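Local coordinates for ABC-type branched-chain amino acid transport systems periplasmic component-like protein (Thermomonospora curvata, PDB 4N03) that probably serves as the substrate-binding component of a fatty-acid ABC transporter, and holds palmitic acid in this crystal structure, at residues 348-351 / 355-358; 213-218 / 240-245. One frame throughout, in Å; residues are numbered along the deposited sequence.

Contact 1: residues 348-351 / 355-358; sequences NADD and TPMN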
loop_
_atom_site.group_PDB
_atom_site.type_symbol
_atom_site.label_atom_id
_atom_site.label_comp_id
_atom_site.label_asym_id
_atom_site.label_seq_id
_atom_site.Cartn_x
_atom_site.Cartn_y
_atom_site.Cartn_z
ATOM N N ASN A 348 -18.275 -5.421 -5.371
ATOM C CA ASN A 348 -17.643 -6.728 -5.630
ATOM C C ASN A 348 -16.524 -6.596 -6.636
ATOM O O ASN A 348 -16.524 -7.229 -7.729
ATOM C CB ASN A 348 -18.737 -7.679 -6.173
ATOM C CG ASN A 348 -18.334 -9.129 -6.188
ATOM O OD1 ASN A 348 -17.648 -9.594 -5.294
ATOM N ND2 ASN A 348 -18.817 -9.879 -7.201
ATOM N N ALA A 349 -15.496 -5.855 -6.300
ATOM C CA ALA A 349 -14.360 -5.690 -7.206
ATOM C C ALA A 349 -13.431 -6.887 -7.107
ATOM O O ALA A 349 -13.119 -7.410 -6.057
ATOM C CB ALA A 349 -13.597 -4.440 -6.874
ATOM N N ASP A 350 -12.938 -7.318 -8.277
ATOM C CA ASP A 350 -11.874 -8.333 -8.306
ATOM C C ASP A 350 -11.177 -8.207 -9.632
ATOM O O ASP A 350 -11.702 -8.660 -10.669
ATOM C CB ASP A 350 -12.437 -9.737 -8.176
ATOM C CG ASP A 350 -11.353 -10.792 -8.081
ATOM O OD1 ASP A 350 -10.157 -10.463 -8.324
ATOM O OD2 ASP A 350 -11.665 -11.971 -7.770
ATOM N N ASP A 351 -10.062 -7.498 -9.625
ATOM C CA ASP A 351 -9.270 -7.234 -10.828
ATOM C C ASP A 351 -8.388 -8.417 -11.245
ATOM O O ASP A 351 -7.628 -8.319 -12.227
ATOM C CB ASP A 351 -8.431 -5.944 -10.614
ATOM C CG ASP A 351 -7.400 -6.059 -9.505
ATOM O OD1 ASP A 351 -7.127 -7.126 -8.995
ATOM O OD2 ASP A 351 -6.807 -4.998 -9.113
ATOM N N THR A 355 -6.623 -9.475 -4.757
ATOM C CA THR A 355 -7.204 -8.753 -3.614
ATOM C C THR A 355 -8.618 -8.273 -3.949
ATOM O O THR A 355 -8.842 -7.114 -4.228
ATOM C CB THR A 355 -6.322 -7.549 -3.251
ATOM O OG1 THR A 355 -4.932 -7.906 -3.163
ATOM C CG2 THR A 355 -6.735 -6.946 -1.921
ATOM N N PRO A 356 -9.582 -9.188 -3.893
ATOM C CA PRO A 356 -10.970 -8.761 -4.055
ATOM C C PRO A 356 -11.355 -7.745 -2.954
ATOM O O PRO A 356 -10.843 -7.830 -1.819
ATOM C CB PRO A 356 -11.768 -10.067 -3.865
ATOM C CG PRO A 356 -10.822 -11.150 -4.204
ATOM C CD PRO A 356 -9.451 -10.639 -3.779
HETATM N N MSE A 357 -12.209 -6.812 -3.288
HETATM C CA MSE A 357 -12.574 -5.728 -2.363
HETATM C C MSE A 357 -13.984 -5.283 -2.586
HETATM O O MSE A 357 -14.584 -5.484 -3.626
HETATM C CB MSE A 357 -11.692 -4.469 -2.706
HETATM C CG MSE A 357 -10.287 -4.714 -2.288
HETATM SE SE MSE A 357 -9.242 -3.149 -2.852
HETATM C CE MSE A 357 -8.632 -3.773 -4.462
ATOM N N ASN A 358 -14.557 -4.644 -1.582
ATOM C CA ASN A 358 -15.848 -3.967 -1.688
ATOM C C ASN A 358 -15.619 -2.466 -1.531
ATOM O O ASN A 358 -15.034 -2.059 -0.535
ATOM C CB ASN A 358 -16.763 -4.513 -0.583
ATOM C CG ASN A 358 -18.212 -4.005 -0.649
ATOM O OD1 ASN A 358 -18.525 -2.878 -1.096
ATOM N ND2 ASN A 358 -19.107 -4.774 -0.050
HETATM O O HOH W 1 -8.107 -8.868 -7.116
HETATM O O HOH W 2 -9.703 -6.286 -6.895
#
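Ala-349 and Met-357 form the single antiparallel bridge of a hairpin-like loop that lies between helix 336-343 and strand 370-375, beside bound palmitic acid. As a hydrogen-bonded pair they share two backbone bonds. Ala-349 N donates a hydrogen bond to Met-357 O at 2.8 Å, meeting it nearly head-on to the carbonyl but with a bent 141° angle at the hydrogen. Met-357 N reaches Ala-349 O at 3.0 Å, straighter at 162° but tilted from the carbonyl plane. The same Ala-349 O receives a CA-H...O contact from Pro-356 CA at 3.2 Å. Outside the bridge, the Asp-350 carboxylate lies alongside the Pro-356 ring, both leaving the paired backbones in one direction. Asp-350 turns CG away from its own N (chi1 -175°), which brings OD2 to 3.8 Å from Pro-356 CG, while its OD1 accepts from Gly-352 N. Two waters carry the pairing on to Asp-351 and Thr-355. Water 2 accepts from Asp-351 N at 3.0 Å and donates to Thr-355 O. Water 1 accepts from Thr-355 N at 2.9 Å and donates to Asp-350 OD1 and, at 2.7 Å, to Asp-351 OD1. Thr-355 also touches the palmitic acid, and its OG1 bonds to Ala-280 O. The whole is a short antiparallel hairpin-like loop with one direct bridge, where a water stands between Asp-351 N and Thr-355 O.

Contact 2: residues 213-218 / 240-245; sequences SQVAAL and GIARSQ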
loop_
_atom_site.group_PDB
_atom_site.type_symbol
_atom_site.label_atom_id
_atom_site.label_comp_id
_atom_site.label_asym_id
_atom_site.label_seq_id
_atom_site.Cartn_x
_atom_site.Cartn_y
_atom_site.Cartn_z
ATOM N N SER A 213 20.872 0.610 17.220
ATOM C CA SER A 213 20.423 0.862 18.560
ATOM C C SER A 213 19.088 0.183 18.830
ATOM O O SER A 213 18.847 -0.283 19.933
ATOM C CB SER A 213 20.345 2.350 18.839
ATOM O OG SER A 213 19.390 2.993 18.011
ATOM N N GLN A 214 18.239 0.094 17.807
ATOM C CA GLN A 214 16.980 -0.621 17.950
ATOM C C GLN A 214 17.212 -2.101 18.182
ATOM O O GLN A 214 16.579 -2.719 19.057
ATOM C CB GLN A 214 16.110 -0.401 16.731
ATOM C CG GLN A 214 15.508 0.983 16.633
ATOM C CD GLN A 214 16.507 2.043 16.326
ATOM O OE1 GLN A 214 17.539 1.827 15.665
ATOM N NE2 GLN A 214 16.225 3.230 16.822
ATOM N N VAL A 215 18.148 -2.682 17.427
ATOM C CA VAL A 215 18.485 -4.085 17.642
ATOM C C VAL A 215 19.025 -4.328 19.048
ATOM O O VAL A 215 18.662 -5.320 19.700
ATOM C CB VAL A 215 19.448 -4.569 16.539
ATOM C CG1 VAL A 215 19.991 -5.962 16.866
ATOM C CG2 VAL A 215 18.764 -4.600 15.172
ATOM N N ALA A 216 19.893 -3.439 19.518
ATOM C CA ALA A 216 20.427 -3.566 20.869
ATOM C C ALA A 216 19.285 -3.539 21.897
ATOM O O ALA A 216 19.278 -4.304 22.873
ATOM C CB ALA A 216 21.424 -2.442 21.180
ATOM N N ALA A 217 18.326 -2.639 21.692
ATOM C CA ALA A 217 17.219 -2.535 22.626
ATOM C C ALA A 217 16.334 -3.789 22.589
ATOM O O ALA A 217 15.903 -4.281 23.632
ATOM C CB ALA A 217 16.399 -1.295 22.327
ATOM N N LEU A 218 16.049 -4.304 21.386
ATOM C CA LEU A 218 15.292 -5.535 21.241
ATOM C C LEU A 218 15.950 -6.709 21.969
ATOM O O LEU A 218 15.283 -7.529 22.605
ATOM C CB LEU A 218 15.096 -5.870 19.758
ATOM C CG LEU A 218 14.191 -4.910 19.005
ATOM C CD1 LEU A 218 14.429 -5.045 17.530
ATOM C CD2 LEU A 218 12.735 -5.178 19.318
ATOM N N GLY A 240 19.706 -7.407 8.947
ATOM C CA GLY A 240 21.127 -7.723 8.886
ATOM C C GLY A 240 21.811 -7.621 10.222
ATOM O O GLY A 240 22.565 -8.515 10.613
ATOM N N ILE A 241 21.568 -6.539 10.962
ATOM C CA ILE A 241 22.208 -6.395 12.248
ATOM C C ILE A 241 21.731 -7.492 13.219
ATOM O O ILE A 241 22.512 -8.095 13.940
ATOM C CB ILE A 241 22.036 -4.979 12.799
ATOM C CG1 ILE A 241 22.689 -3.951 11.895
ATOM C CG2 ILE A 241 22.600 -4.885 14.198
ATOM C CD1 ILE A 241 22.227 -2.546 12.209
ATOM N N ALA A 242 20.418 -7.742 13.264
ATOM C CA ALA A 242 19.904 -8.771 14.163
ATOM C C ALA A 242 20.576 -10.100 13.911
ATOM O O ALA A 242 21.030 -10.772 14.841
ATOM C CB ALA A 242 18.391 -8.921 14.017
ATOM N N ARG A 243 20.678 -10.515 12.616
ATOM C CA ARG A 243 21.248 -11.826 12.376
ATOM C C ARG A 243 22.748 -11.849 12.653
ATOM O O ARG A 243 23.251 -12.850 13.142
ATOM C CB ARG A 243 20.954 -12.288 10.942
ATOM C CG ARG A 243 19.459 -12.350 10.643
ATOM C CD ARG A 243 18.670 -13.142 11.660
ATOM N NE ARG A 243 17.258 -13.149 11.295
ATOM C CZ ARG A 243 16.247 -13.245 12.152
ATOM N NH1 ARG A 243 16.452 -13.337 13.464
ATOM N NH2 ARG A 243 15.023 -13.223 11.684
ATOM N N SER A 244 23.421 -10.716 12.454
ATOM C CA SER A 244 24.868 -10.622 12.758
ATOM C C SER A 244 25.148 -10.683 14.247
ATOM O O SER A 244 26.263 -10.901 14.680
ATOM C CB SER A 244 25.446 -9.292 12.213
ATOM O OG SER A 244 25.079 -8.162 13.014
ATOM N N GLN A 245 24.110 -10.463 15.083
ATOM C CA GLN A 245 24.160 -10.542 16.524
ATOM C C GLN A 245 23.720 -11.899 17.027
ATOM O O GLN A 245 23.651 -12.108 18.234
ATOM C CB GLN A 245 23.355 -9.414 17.177
ATOM C CG GLN A 245 23.992 -8.047 16.989
ATOM C CD GLN A 245 25.277 -7.931 17.753
ATOM O OE1 GLN A 245 25.371 -8.362 18.872
ATOM N NE2 GLN A 245 26.305 -7.451 17.115
#
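Val-215 of helix 212-220 meets Ile-241 and Ala-242 near the C-terminal end of helix 232-244, and the contact is wholly apolar. It packs together the successive helices before and after strand 225-229 in an alpha/beta lobe of the periplasmic binding protein fold. Both valine branches take part. Val-215 CG1 lies 3.9 Å from Ile-241 CG2 and equally close to Ala-242 CA, with Ala-242 CB a little farther off. Val-215 CG2 rests against the Ala-242 backbone, 4.0 Å from Ala-242 N. On the other helix, Ile-241 holds CG2 anti to its backbone N, which turns this methyl onto the valine. Trimming Val-215 to alanine removes both methyl branches and would probably leave Ile-241 CG2 and the Ala-242 backbone facing a gap between the helices.

No polar bond links the two segments. Within 240-245, Ser-244 OG donates to Ile-241 O at 2.7 Å, well off the carbonyl axis, and Gln-245 N reaches Ala-242 O at 3.1 Å as the helix ends.

Met-247 beyond this end also packs on Val-215, while Ala-217 and Leu-218 turn to strand 198-204. The backbones approach to 6.0 Å between Val-215 CA and Ala-242 CA, a small apolar contact held by burial and van der Waals packing.

Overall arrangement
Following the chain from the N terminus, contact 2 comes first. It closes a loop that leaves helix 212-220, runs through strand 225-229 and returns on helix 232-244, so it joins consecutive helices flanking the parallel part of the seven-stranded sheet. Contact 1 opens only afterwards and closes a much shorter loop, with three residues between its segments, ahead of strand 370-375. The two are therefore in series and neither nest nor cross. The centres of contacts 1 and 2 are about 39 Å apart, on opposite sides of the chain's centre. Contact 2 is buried helix packing, whereas contact 1, at the surface, joins the two arms of the loop between helix 336-343 and strand 370-375.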